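Long-range contacts in glycerophosphodiester phosphodiesterase (PDB 3CH0), which belongs to the glycerophosphodiester phosphodiesterase family and is built on a TIM-type beta/alpha barrel: residues 9-14 and 36-41; 15-20 and 29-34; 137-142 and 178-183; 174-179 and 194-199. One frame throughout, in Å; residues are numbered along the deposited sequence.

Contact 1 (9-14 and 36-41); sequences FDIQGH and GVTTLE
D10 and T39 make the shortest polar bond between parallel strands 10-13 and 39-41: T39 OG1 donates to D10 OD1 at 2.6 Å, reaching it on the syn side of the carboxylate. Q12 lies beside T39 on the same face of the sheet. Its CB stands 4.1 Å from T39 O, its CG packs on T39 CB, and its CD rests 3.7 Å from T39 CG2. At the tip, OE1 lies 3.7 Å from E41 CB and CG and is bonded to N134 of adjoining strand 132-137, while NE2 donates to D10 OD2 at 2.9 Å from above the carboxylate plane. Backbone bonds zip the strands: T39 N to I11 O, G13 N to T39 O (3.0 Å) and E41 N to G13 O. Ahead of them T38 OG1 receives I11 N at 3.0 Å. At the other end E41 OE1 lies 3.2 Å from H14 CD2; R15 N and Q174 NE2 bond the two oxygens of E41. The strands are the first pair of the barrel, joined by helix 26-35 in a beta-alpha-beta crossover. Buried D10 has a neutral hydroxyl on one oxygen and a neutral amide on the other, donors that would ease burial of a negative charge.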
loop_
_atom_site.group_PDB
_atom_site.type_symbol
_atom_site.label_atom_id
_atom_site.label_comp_id
_atom_site.label_asym_id
_atom_site.label_seq_id
_atom_site.Cartn_x
_atom_site.Cartn_y
_atom_site.Cartn_z
ATOM N N PHE A 9 16.138 6.917 -6.265
ATOM C CA PHE A 9 15.680 5.880 -5.332
ATOM C C PHE A 9 14.270 6.215 -4.815
ATOM O O PHE A 9 13.996 7.396 -4.482
ATOM C CB PHE A 9 16.662 5.827 -4.176
ATOM C CG PHE A 9 16.561 4.556 -3.347
ATOM C CD1 PHE A 9 17.092 3.365 -3.803
ATOM C CD2 PHE A 9 15.926 4.562 -2.111
ATOM C CE1 PHE A 9 17.031 2.213 -3.012
ATOM C CE2 PHE A 9 15.873 3.411 -1.332
ATOM C CZ PHE A 9 16.418 2.252 -1.768
ATOM N N ASP A 10 13.428 5.195 -4.687
ATOM C CA ASP A 10 12.029 5.392 -4.277
ATOM C C ASP A 10 11.841 5.027 -2.801
ATOM O O ASP A 10 11.778 3.853 -2.461
ATOM C CB ASP A 10 11.126 4.552 -5.172
ATOM C CG ASP A 10 9.679 4.849 -4.976
ATOM O OD1 ASP A 10 9.337 5.702 -4.133
ATOM O OD2 ASP A 10 8.876 4.225 -5.704
ATOM N N ILE A 11 11.792 6.043 -1.939
ATOM C CA ILE A 11 11.492 5.889 -0.516
ATOM C C ILE A 11 9.965 5.907 -0.367
ATOM O O ILE A 11 9.355 6.936 -0.573
ATOM C CB ILE A 11 12.090 7.038 0.337
ATOM C CG1 ILE A 11 13.612 7.027 0.240
ATOM C CG2 ILE A 11 11.658 6.930 1.786
ATOM C CD1 ILE A 11 14.259 8.303 0.732
ATOM N N GLN A 12 9.389 4.752 -0.005
ATOM C CA GLN A 12 7.948 4.577 0.124
ATOM C C GLN A 12 7.566 4.469 1.600
ATOM O O GLN A 12 8.055 3.591 2.315
ATOM C CB GLN A 12 7.380 3.357 -0.608
ATOM C CG GLN A 12 7.781 3.301 -2.059
ATOM C CD GLN A 12 6.769 2.555 -2.924
ATOM O OE1 GLN A 12 5.760 2.044 -2.414
ATOM N NE2 GLN A 12 7.021 2.505 -4.216
ATOM N N GLY A 13 6.657 5.322 2.045
ATOM C CA GLY A 13 6.099 5.220 3.388
ATOM C C GLY A 13 4.977 4.209 3.419
ATOM O O GLY A 13 3.940 4.418 2.800
ATOM N N HIS A 14 5.206 3.052 4.085
ATOM C CA HIS A 14 4.260 1.937 4.109
ATOM C C HIS A 14 3.009 2.358 4.894
ATOM O O HIS A 14 3.127 2.700 6.092
ATOM C CB HIS A 14 4.911 0.698 4.767
ATOM C CG HIS A 14 4.115 -0.565 4.706
ATOM N ND1 HIS A 14 3.846 -1.332 5.827
ATOM C CD2 HIS A 14 3.556 -1.218 3.654
ATOM C CE1 HIS A 14 3.175 -2.418 5.448
ATOM N NE2 HIS A 14 3.011 -2.379 4.135
ATOM N N GLY A 36 9.315 13.890 3.667
ATOM C CA GLY A 36 9.908 13.936 2.363
ATOM C C GLY A 36 9.976 12.628 1.620
ATOM O O GLY A 36 10.798 12.481 0.706
ATOM N N VAL A 37 9.068 11.698 1.923
ATOM C CA VAL A 37 9.089 10.470 1.148
ATOM C C VAL A 37 8.855 10.680 -0.335
ATOM O O VAL A 37 8.200 11.651 -0.756
ATOM C CB VAL A 37 8.096 9.418 1.669
ATOM C CG1 VAL A 37 8.402 9.139 3.162
ATOM C CG2 VAL A 37 6.621 9.817 1.445
ATOM N N THR A 38 9.349 9.757 -1.146
ATOM C CA THR A 38 9.120 9.845 -2.556
ATOM C C THR A 38 7.644 9.487 -2.878
ATOM O O THR A 38 7.022 10.063 -3.777
ATOM C CB THR A 38 10.003 8.813 -3.275
ATOM O OG1 THR A 38 11.340 8.863 -2.801
ATOM C CG2 THR A 38 9.899 9.005 -4.812
ATOM N N THR A 39 7.126 8.495 -2.146
ATOM C CA THR A 39 5.867 7.815 -2.469
ATOM C C THR A 39 5.089 7.496 -1.204
ATOM O O THR A 39 5.681 7.034 -0.193
ATOM C CB THR A 39 6.200 6.492 -3.159
ATOM O OG1 THR A 39 6.972 6.767 -4.350
ATOM C CG2 THR A 39 4.950 5.661 -3.586
ATOM N N LEU A 40 3.797 7.762 -1.268
ATOM C CA LEU A 40 2.876 7.290 -0.236
ATOM C C LEU A 40 2.406 5.910 -0.710
ATOM O O LEU A 40 1.863 5.796 -1.809
ATOM C CB LEU A 40 1.687 8.207 -0.122
ATOM C CG LEU A 40 2.005 9.700 0.166
ATOM C CD1 LEU A 40 0.698 10.515 0.176
ATOM C CD2 LEU A 40 2.717 9.803 1.503
ATOM N N GLU A 41 2.585 4.912 0.129
ATOM C CA GLU A 41 2.141 3.561 -0.109
ATOM C C GLU A 41 0.871 3.301 0.748
ATOM O O GLU A 41 0.757 3.748 1.903
ATOM C CB GLU A 41 3.251 2.557 0.196
ATOM C CG GLU A 41 2.961 1.103 -0.182
ATOM C CD GLU A 41 1.996 0.379 0.721
ATOM O OE1 GLU A 41 1.755 0.746 1.906
ATOM O OE2 GLU A 41 1.450 -0.668 0.291
#

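Contact 2 (15-20 and 29-34); sequences RGCRGL and FTKALL
The F29 ring packs against the backbone of G16. Ring carbons CD1 and CE1 lie obliquely against it, CD1 3.5 Å from G16 CA and CE1 3.5 Å from G16 N. With no CB on G16 to stand in the way of F29 CD1, the ring can come this near; the positive phi also suits a glycine. One turn along the helix, A32 CB presses on G16 O at 3.3 Å. Further along the loop, the side-chain touches involve K31: its CG meets C17 SG at 3.8 Å, and its CE lies 4.0 Å from L20 CD1, the L20 and K31 side chains crossing at about a right angle. C17 SG sits between its own backbone N and carbonyl carbon (chi1 55°), turned to the helix. Together these residues close the loop that follows barrel strand 10-13 onto helix 26-35, the first beta-alpha unit of the TIM-type fold, with F29 and A32 also packing on L40 of the next strand. No hydrogen bond crosses between the segments. Polar interactions stay within the loop or leave it: L20 N donates to C17 O at 2.8 Å, closing a turn over R18 and G19. The guanidinium groups of R15 and R18 lie over one another, each offset toward the other's rim, with R15 CZ 3.6 Å above the R18 plane. E23 forms a salt bridge with R15 and D264 with R18; both arginines also bond a bound glycerol.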
loop_
_atom_site.group_PDB
_atom_site.type_symbol
_atom_site.label_atom_id
_atom_site.label_comp_id
_atom_site.label_asym_id
_atom_site.label_seq_id
_atom_site.Cartn_x
_atom_site.Cartn_y
_atom_site.Cartn_z
ATOM N N ARG A 15 1.850 2.373 4.261
ATOM C CA ARG A 15 0.632 2.866 4.897
ATOM C C ARG A 15 0.824 4.251 5.448
ATOM O O ARG A 15 0.334 4.617 6.504
ATOM C CB ARG A 15 0.104 1.888 5.959
ATOM C CG ARG A 15 0.073 0.401 5.467
ATOM C CD ARG A 15 -0.546 -0.600 6.415
ATOM N NE ARG A 15 -0.196 -1.935 5.941
ATOM C CZ ARG A 15 -0.305 -3.021 6.657
ATOM N NH1 ARG A 15 -0.990 -3.031 7.806
ATOM N NH2 ARG A 15 0.194 -4.131 6.178
ATOM N N GLY A 16 1.561 5.013 4.657
ATOM C CA GLY A 16 1.978 6.381 5.032
ATOM C C GLY A 16 3.185 6.236 5.933
ATOM O O GLY A 16 4.308 6.522 5.549
ATOM N N CYS A 17 2.983 5.775 7.160
ATOM C CA CYS A 17 4.104 5.531 8.065
ATOM C C CYS A 17 3.612 4.777 9.297
ATOM O O CYS A 17 3.648 5.278 10.406
ATOM C CB CYS A 17 4.860 6.812 8.476
ATOM S SG CYS A 17 3.829 8.087 9.187
ATOM N N ARG A 18 3.192 3.551 9.101
ATOM C CA ARG A 18 2.620 2.731 10.214
ATOM C C ARG A 18 3.463 2.636 11.470
ATOM O O ARG A 18 2.934 2.560 12.590
ATOM C CB ARG A 18 2.281 1.315 9.729
ATOM C CG ARG A 18 1.890 0.326 10.842
ATOM C CD ARG A 18 1.420 -1.002 10.237
ATOM N NE ARG A 18 2.476 -1.673 9.481
ATOM C CZ ARG A 18 2.532 -2.984 9.233
ATOM N NH1 ARG A 18 1.556 -3.774 9.621
ATOM N NH2 ARG A 18 3.590 -3.487 8.600
ATOM N N GLY A 19 4.780 2.634 11.325
ATOM C CA GLY A 19 5.632 2.571 12.528
ATOM C C GLY A 19 5.489 3.806 13.411
ATOM O O GLY A 19 5.773 3.732 14.626
ATOM N N LEU A 20 5.107 4.941 12.823
ATOM C CA LEU A 20 5.084 6.213 13.523
ATOM C C LEU A 20 3.703 6.657 13.941
ATOM O O LEU A 20 3.518 7.282 14.998
ATOM C CB LEU A 20 5.661 7.296 12.614
ATOM C CG LEU A 20 7.071 7.000 12.031
ATOM C CD1 LEU A 20 7.556 8.159 11.117
ATOM C CD2 LEU A 20 8.099 6.659 13.122
ATOM N N PHE A 29 -0.215 9.947 6.323
ATOM C CA PHE A 29 0.188 10.407 5.002
ATOM C C PHE A 29 0.790 11.798 5.068
ATOM O O PHE A 29 1.753 12.075 4.394
ATOM C CB PHE A 29 -0.913 10.389 3.978
ATOM C CG PHE A 29 -1.454 8.996 3.749
ATOM C CD1 PHE A 29 -0.613 8.007 3.307
ATOM C CD2 PHE A 29 -2.780 8.683 4.001
ATOM C CE1 PHE A 29 -1.077 6.718 3.112
ATOM C CE2 PHE A 29 -3.252 7.365 3.815
ATOM C CZ PHE A 29 -2.357 6.414 3.389
ATOM N N THR A 30 0.224 12.652 5.886
ATOM C CA THR A 30 0.752 14.030 6.035
ATOM C C THR A 30 2.137 14.037 6.638
ATOM O O THR A 30 3.019 14.682 6.127
ATOM C CB THR A 30 -0.192 14.857 6.909
ATOM O OG1 THR A 30 -1.535 14.838 6.378
ATOM C CG2 THR A 30 0.313 16.327 7.014
ATOM N N LYS A 31 2.361 13.220 7.675
ATOM C CA LYS A 31 3.688 13.048 8.243
ATOM C C LYS A 31 4.688 12.556 7.202
ATOM O O LYS A 31 5.810 13.071 7.125
ATOM C CB LYS A 31 3.611 12.091 9.439
ATOM C CG LYS A 31 4.936 11.661 10.032
ATOM C CD LYS A 31 5.650 12.715 10.747
ATOM C CE LYS A 31 6.911 12.134 11.391
ATOM N NZ LYS A 31 7.748 13.224 11.975
ATOM N N ALA A 32 4.336 11.520 6.434
ATOM C CA ALA A 32 5.274 10.995 5.456
ATOM C C ALA A 32 5.589 12.072 4.403
ATOM O O ALA A 32 6.736 12.173 3.947
ATOM C CB ALA A 32 4.677 9.711 4.797
ATOM N N LEU A 33 4.577 12.816 3.979
ATOM C CA LEU A 33 4.742 13.888 2.992
ATOM C C LEU A 33 5.745 14.922 3.527
ATOM O O LEU A 33 6.732 15.258 2.868
ATOM C CB LEU A 33 3.399 14.588 2.760
ATOM C CG LEU A 33 2.419 14.062 1.726
ATOM C CD1 LEU A 33 0.925 14.249 2.206
ATOM C CD2 LEU A 33 2.628 14.742 0.384
ATOM N N LEU A 34 5.531 15.314 4.765
ATOM C CA LEU A 34 6.382 16.336 5.382
ATOM C C LEU A 34 7.781 15.813 5.639
ATOM O O LEU A 34 8.735 16.604 5.639
ATOM C CB LEU A 34 5.764 16.836 6.653
ATOM C CG LEU A 34 4.481 17.652 6.494
ATOM C CD1 LEU A 34 3.889 17.994 7.831
ATOM C CD2 LEU A 34 4.716 18.907 5.684
#

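Contact 3 (137-142 and 178-183); sequences IKSTVE and VRALEY
At the mouth of the barrel, in the loop leaving strand 132-137, V141 and S139 lean against R179 and A180 in the first turn of helix 178-187. V141 supplies the larger patch. Its CG2 sits 3.5 Å above one face of the R179 guanidinium, offset toward the rim and nearest to NE, and the two side chains cross at about a right angle. The arginine chain runs straight to CD and then bends (chi3 -55°), which carries NE beneath the valine. V141 N lies over the same flat group, 3.4 Å from R179 NH2; both are donors, so this is packing and not a bond. The charge is satisfied beside the contact: D144, further along the loop, forms a salt bridge with NH1, and D177 forms one with NH2. Deeper in, A180 CB is the meeting point, 4.0 Å from S139 OG and 4.2 Å from I137 CG2. S139 OG stands between its own backbone N and carbonyl carbon (chi1 56°), and is hydrogen-bonded to D177, so loop serine and helix arginine share one acid. Between I137 and S139 the chain makes an inverse gamma turn centred on K138, with a weak bond from S139 N to I137 O of 3.1 Å. That bend leaves I137 and S139 turned to the helix, while K138 NZ reaches E136 and a bound citric acid. The outer part is exposed, and V141 and R179 also touch a crystal neighbour. A loop from the end of one strand lying against the start of the helix after the next strand is an arrangement in keeping with a beta/alpha barrel.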
loop_
_atom_site.group_PDB
_atom_site.type_symbol
_atom_site.label_atom_id
_atom_site.label_comp_id
_atom_site.label_asym_id
_atom_site.label_seq_id
_atom_site.Cartn_x
_atom_site.Cartn_y
_atom_site.Cartn_z
ATOM N N ILE A 137 -4.605 -2.720 -4.612
ATOM C CA ILE A 137 -5.909 -3.345 -4.707
ATOM C C ILE A 137 -5.956 -4.616 -3.901
ATOM O O ILE A 137 -5.323 -5.602 -4.284
ATOM C CB ILE A 137 -6.375 -3.537 -6.190
ATOM C CG1 ILE A 137 -6.659 -2.122 -6.742
ATOM C CG2 ILE A 137 -7.618 -4.409 -6.323
ATOM C CD1 ILE A 137 -7.539 -2.017 -7.988
ATOM N N LYS A 138 -6.634 -4.536 -2.765
ATOM C CA LYS A 138 -6.759 -5.652 -1.877
ATOM C C LYS A 138 -7.883 -6.645 -2.223
ATOM O O LYS A 138 -8.837 -6.795 -1.487
ATOM C CB LYS A 138 -6.923 -5.128 -0.436
ATOM C CG LYS A 138 -5.663 -4.499 0.124
ATOM C CD LYS A 138 -4.582 -5.534 0.460
ATOM C CE LYS A 138 -3.390 -5.064 1.285
ATOM N NZ LYS A 138 -2.245 -6.115 1.353
ATOM N N SER A 139 -7.700 -7.331 -3.354
ATOM C CA SER A 139 -8.667 -8.312 -3.863
ATOM C C SER A 139 -8.061 -9.710 -3.722
ATOM O O SER A 139 -6.818 -9.893 -3.833
ATOM C CB SER A 139 -9.036 -8.039 -5.332
ATOM O OG SER A 139 -7.863 -8.004 -6.143
ATOM N N THR A 140 -8.955 -10.674 -3.530
ATOM C CA THR A 140 -8.623 -12.077 -3.640
ATOM C C THR A 140 -9.814 -12.765 -4.324
ATOM O O THR A 140 -10.950 -12.309 -4.251
ATOM C CB THR A 140 -8.371 -12.783 -2.291
ATOM O OG1 THR A 140 -9.590 -12.976 -1.591
ATOM C CG2 THR A 140 -7.354 -12.006 -1.428
ATOM N N VAL A 141 -9.515 -13.864 -5.012
ATOM C CA VAL A 141 -10.552 -14.643 -5.697
ATOM C C VAL A 141 -11.690 -15.029 -4.772
ATOM O O VAL A 141 -12.840 -14.965 -5.135
ATOM C CB VAL A 141 -9.949 -15.932 -6.331
ATOM C CG1 VAL A 141 -11.053 -16.840 -6.914
ATOM C CG2 VAL A 141 -8.931 -15.552 -7.376
ATOM N N GLU A 142 -11.329 -15.450 -3.561
ATOM C CA GLU A 142 -12.326 -15.922 -2.598
ATOM C C GLU A 142 -13.193 -14.790 -2.092
ATOM O O GLU A 142 -14.323 -15.046 -1.631
ATOM C CB GLU A 142 -11.632 -16.631 -1.434
ATOM C CG GLU A 142 -10.872 -17.922 -1.835
ATOM C CD GLU A 142 -9.432 -17.747 -2.404
ATOM O OE1 GLU A 142 -8.867 -16.612 -2.444
ATOM O OE2 GLU A 142 -8.840 -18.809 -2.764
ATOM N N VAL A 178 -3.112 -11.404 -9.492
ATOM C CA VAL A 178 -2.779 -11.325 -10.913
ATOM C C VAL A 178 -3.960 -10.901 -11.783
ATOM O O VAL A 178 -3.784 -10.287 -12.815
ATOM C CB VAL A 178 -2.131 -12.627 -11.405
ATOM C CG1 VAL A 178 -0.742 -12.790 -10.767
ATOM C CG2 VAL A 178 -3.035 -13.847 -11.170
ATOM N N ARG A 179 -5.179 -11.191 -11.357
ATOM C CA ARG A 179 -6.369 -10.827 -12.133
ATOM C C ARG A 179 -6.499 -9.323 -12.184
ATOM O O ARG A 179 -6.943 -8.754 -13.203
ATOM C CB ARG A 179 -7.625 -11.373 -11.485
ATOM C CG ARG A 179 -7.661 -12.926 -11.270
ATOM C CD ARG A 179 -8.923 -13.366 -10.555
ATOM N NE ARG A 179 -9.080 -12.626 -9.287
ATOM C CZ ARG A 179 -10.220 -12.450 -8.642
ATOM N NH1 ARG A 179 -11.346 -12.983 -9.091
ATOM N NH2 ARG A 179 -10.263 -11.689 -7.548
ATOM N N ALA A 180 -6.263 -8.653 -11.057
ATOM C CA ALA A 180 -6.365 -7.192 -11.013
ATOM C C ALA A 180 -5.234 -6.596 -11.894
ATOM O O ALA A 180 -5.459 -5.638 -12.652
ATOM C CB ALA A 180 -6.232 -6.671 -9.571
ATOM N N LEU A 181 -4.012 -7.178 -11.867
ATOM C CA LEU A 181 -2.933 -6.678 -12.725
ATOM C C LEU A 181 -3.253 -6.844 -14.230
ATOM O O LEU A 181 -3.015 -5.966 -15.027
ATOM C CB LEU A 181 -1.611 -7.302 -12.334
ATOM C CG LEU A 181 -1.175 -7.082 -10.895
ATOM C CD1 LEU A 181 0.064 -7.948 -10.584
ATOM C CD2 LEU A 181 -0.964 -5.589 -10.634
ATOM N N GLU A 182 -3.807 -8.004 -14.579
ATOM C CA GLU A 182 -4.163 -8.237 -15.988
ATOM C C GLU A 182 -5.220 -7.248 -16.453
ATOM O O GLU A 182 -5.169 -6.711 -17.591
ATOM C CB GLU A 182 -4.651 -9.671 -16.220
ATOM C CG GLU A 182 -3.595 -10.733 -16.018
ATOM C CD GLU A 182 -2.505 -10.817 -17.051
ATOM O OE1 GLU A 182 -2.521 -10.112 -18.101
ATOM O OE2 GLU A 182 -1.568 -11.650 -16.827
ATOM N N TYR A 183 -6.240 -7.048 -15.628
ATOM C CA TYR A 183 -7.344 -6.129 -15.950
ATOM C C TYR A 183 -6.811 -4.719 -16.144
ATOM O O TYR A 183 -7.113 -4.000 -17.117
ATOM C CB TYR A 183 -8.403 -6.149 -14.857
ATOM C CG TYR A 183 -9.544 -5.222 -15.173
ATOM C CD1 TYR A 183 -10.561 -5.637 -15.992
ATOM C CD2 TYR A 183 -9.543 -3.908 -14.719
ATOM C CE1 TYR A 183 -11.611 -4.798 -16.325
ATOM C CE2 TYR A 183 -10.614 -3.052 -15.016
ATOM C CZ TYR A 183 -11.648 -3.497 -15.845
ATOM O OH TYR A 183 -12.716 -2.689 -16.195
#

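Contact 4 (174-179 and 194-199); sequences QSFDVR and SYLVET. With EDO (1,2-ethanediol), chain D.
D177 OD1 is gripped twice by R179, just beyond the point where S175 and F176 part from S194 to L196. R179 NE reaches OD1 at 3.1 Å on its syn lone pair, and R179 N meets the same atom from above the carboxylate plane, so D177 is the N-cap of helix 178-187. R179 NH2 adds a salt bridge to OD2 of 2.9 Å, a side-on, two-nitrogen grip that holds the acid in the guanidinium plane. D177 N donates to S175 OG at 3.0 Å, an ST turn leading the chain from strand to helix. Two parallel-strand bonds cross the contact: S175 N meets S194 O nearly along the C=O axis, while L196 N comes to S175 O (3.1 Å) from 48° above the carbonyl plane. Past them the F176 ring is clasped between side chains. L196 CB makes a CH-pi contact, 3.6 Å from the ring centroid and 9° off its normal, and the carboxylate of E198 lies over the opposite face, offset, with E198 CG 3.6 Å from F176 CE1. One water donates to F176 O and L196 O; another links Q174 OE1 to S194 OG, while Q174 NE2 donates to E41. E198 O accepts from a bound 1,2-ethanediol at 2.7 Å. On the face that carries S175 and Y195, V178 CG1 of the helix lies 3.9 Å from Y195 CE1. This strand pair runs between strand 132-137, beside Q174, and strand 216-219, beside Y195, while helix 178-187 packs A180 and L181 onto S175 and L181 onto Y195.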
loop_
_atom_site.group_PDB
_atom_site.type_symbol
_atom_site.label_atom_id
_atom_site.label_comp_id
_atom_site.label_asym_id
_atom_site.label_seq_id
_atom_site.Cartn_x
_atom_site.Cartn_y
_atom_site.Cartn_z
ATOM N N GLN A 174 -0.570 -1.480 -7.318
ATOM C CA GLN A 174 0.082 -2.708 -6.899
ATOM C C GLN A 174 -0.937 -3.718 -6.485
ATOM O O GLN A 174 -2.034 -3.395 -6.038
ATOM C CB GLN A 174 1.076 -2.515 -5.760
ATOM C CG GLN A 174 0.443 -1.926 -4.528
ATOM C CD GLN A 174 1.381 -1.640 -3.348
ATOM O OE1 GLN A 174 2.419 -2.300 -3.182
ATOM N NE2 GLN A 174 0.925 -0.743 -2.433
ATOM N N SER A 175 -0.641 -5.000 -6.714
ATOM C CA SER A 175 -1.525 -6.038 -6.216
ATOM C C SER A 175 -0.821 -7.377 -6.164
ATOM O O SER A 175 0.075 -7.653 -6.955
ATOM C CB SER A 175 -2.804 -6.180 -7.069
ATOM O OG SER A 175 -3.795 -6.949 -6.429
ATOM N N PHE A 176 -1.275 -8.216 -5.223
ATOM C CA PHE A 176 -0.929 -9.630 -5.265
ATOM C C PHE A 176 -1.776 -10.386 -6.271
ATOM O O PHE A 176 -1.434 -11.564 -6.631
ATOM C CB PHE A 176 -1.196 -10.292 -3.911
ATOM C CG PHE A 176 -0.189 -9.983 -2.867
ATOM C CD1 PHE A 176 1.013 -10.665 -2.808
ATOM C CD2 PHE A 176 -0.437 -9.063 -1.904
ATOM C CE1 PHE A 176 1.945 -10.380 -1.841
ATOM C CE2 PHE A 176 0.503 -8.806 -0.917
ATOM C CZ PHE A 176 1.713 -9.441 -0.925
ATOM N N ASP A 177 -2.939 -9.832 -6.609
ATOM C CA ASP A 177 -3.993 -10.535 -7.382
ATOM C C ASP A 177 -3.655 -10.355 -8.842
ATOM O O ASP A 177 -3.851 -9.280 -9.379
ATOM C CB ASP A 177 -5.361 -9.952 -7.058
ATOM C CG ASP A 177 -6.506 -10.746 -7.637
ATOM O OD1 ASP A 177 -6.270 -11.620 -8.511
ATOM O OD2 ASP A 177 -7.626 -10.486 -7.198
ATOM N N VAL A 178 -3.112 -11.404 -9.492
ATOM C CA VAL A 178 -2.779 -11.325 -10.913
ATOM C C VAL A 178 -3.960 -10.901 -11.783
ATOM O O VAL A 178 -3.784 -10.287 -12.815
ATOM C CB VAL A 178 -2.131 -12.627 -11.405
ATOM C CG1 VAL A 178 -0.742 -12.790 -10.767
ATOM C CG2 VAL A 178 -3.035 -13.847 -11.170
ATOM N N ARG A 179 -5.179 -11.191 -11.357
ATOM C CA ARG A 179 -6.369 -10.827 -12.133
ATOM C C ARG A 179 -6.499 -9.323 -12.184
ATOM O O ARG A 179 -6.943 -8.754 -13.203
ATOM C CB ARG A 179 -7.625 -11.373 -11.485
ATOM C CG ARG A 179 -7.661 -12.926 -11.270
ATOM C CD ARG A 179 -8.923 -13.366 -10.555
ATOM N NE ARG A 179 -9.080 -12.626 -9.287
ATOM C CZ ARG A 179 -10.220 -12.450 -8.642
ATOM N NH1 ARG A 179 -11.346 -12.983 -9.091
ATOM N NH2 ARG A 179 -10.263 -11.689 -7.548
ATOM N N SER A 194 2.746 -2.580 -10.182
ATOM C CA SER A 194 3.650 -3.296 -9.369
ATOM C C SER A 194 3.089 -4.664 -8.951
ATOM O O SER A 194 1.957 -4.785 -8.428
ATOM C CB SER A 194 3.939 -2.483 -8.100
ATOM O OG SER A 194 4.739 -3.274 -7.180
ATOM N N TYR A 195 3.906 -5.707 -9.183
ATOM C CA TYR A 195 3.546 -7.044 -8.885
ATOM C C TYR A 195 4.111 -7.474 -7.523
ATOM O O TYR A 195 5.317 -7.588 -7.316
ATOM C CB TYR A 195 4.181 -7.916 -9.992
ATOM C CG TYR A 195 4.014 -9.393 -9.919
ATOM C CD1 TYR A 195 2.856 -9.973 -9.404
ATOM C CD2 TYR A 195 4.942 -10.213 -10.549
ATOM C CE1 TYR A 195 2.680 -11.365 -9.417
ATOM C CE2 TYR A 195 4.792 -11.570 -10.579
ATOM C CZ TYR A 195 3.667 -12.148 -10.041
ATOM O OH TYR A 195 3.436 -13.527 -10.055
ATOM N N LEU A 196 3.185 -7.622 -6.585
ATOM C CA LEU A 196 3.483 -8.057 -5.245
ATOM C C LEU A 196 3.588 -9.570 -5.208
ATOM O O LEU A 196 2.716 -10.283 -5.704
ATOM C CB LEU A 196 2.420 -7.609 -4.252
ATOM C CG LEU A 196 2.355 -6.124 -3.975
ATOM C CD1 LEU A 196 1.064 -5.682 -3.256
ATOM C CD2 LEU A 196 3.590 -5.759 -3.133
ATOM N N VAL A 197 4.683 -10.039 -4.600
ATOM C CA VAL A 197 5.016 -11.458 -4.519
ATOM C C VAL A 197 5.412 -11.817 -3.105
ATOM O O VAL A 197 6.254 -11.186 -2.497
ATOM C CB VAL A 197 6.151 -11.841 -5.503
ATOM C CG1 VAL A 197 6.595 -13.327 -5.220
ATOM C CG2 VAL A 197 5.652 -11.565 -6.917
ATOM N N GLU A 198 4.789 -12.870 -2.593
ATOM C CA GLU A 198 5.169 -13.390 -1.250
ATOM C C GLU A 198 5.393 -14.911 -1.174
ATOM O O GLU A 198 5.592 -15.414 -0.083
ATOM C CB GLU A 198 4.159 -12.943 -0.186
ATOM C CG GLU A 198 2.825 -13.522 -0.295
ATOM C CD GLU A 198 1.903 -13.056 0.823
ATOM O OE1 GLU A 198 2.391 -12.434 1.805
ATOM O OE2 GLU A 198 0.694 -13.331 0.686
ATOM N N THR A 199 5.319 -15.621 -2.285
ATOM C CA THR A 199 5.397 -17.081 -2.275
ATOM C C THR A 199 6.805 -17.484 -2.713
ATOM O O THR A 199 7.535 -16.758 -3.358
ATOM C CB THR A 199 4.330 -17.683 -3.217
ATOM O OG1 THR A 199 4.454 -17.048 -4.483
ATOM C CG2 THR A 199 2.950 -17.445 -2.670
HETATM C C1 EDO D . 8.143 -15.157 1.952
HETATM O O1 EDO D . 7.609 -16.388 1.435
HETATM C C2 EDO D . 7.892 -15.080 3.443
HETATM O O2 EDO D . 8.592 -14.045 4.104
HETATM O O HOH W 1 4.724 -2.447 -4.623
HETATM O O HOH W 2 1.176 -12.485 -6.263
#

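In the fold
The contacts form two groups on the barrel. Contacts 1 and 2 share the first beta-alpha-beta unit, their centres 9 Å apart, joined by R15 N to E41 OE1 (2.9 Å). Contacts 3 and 4 share V178 and R179, with centres 8 Å apart, and are tied by S139 OG to D177 OD2 (2.7 Å). Contacts 1 and 2 lie across the chain's centre from contact 3, contact 2 about 26 Å from it, centre to centre, yet E41 OE2 and Q174 NE2 (2.8 Å) link contacts 1 and 4 inside the barrel. Side chains of all four contacts, H14, R15, K138 and F176, lie at bound citric acid, probably from the crystallisation liquor, consistent with a pocket at the barrel mouth.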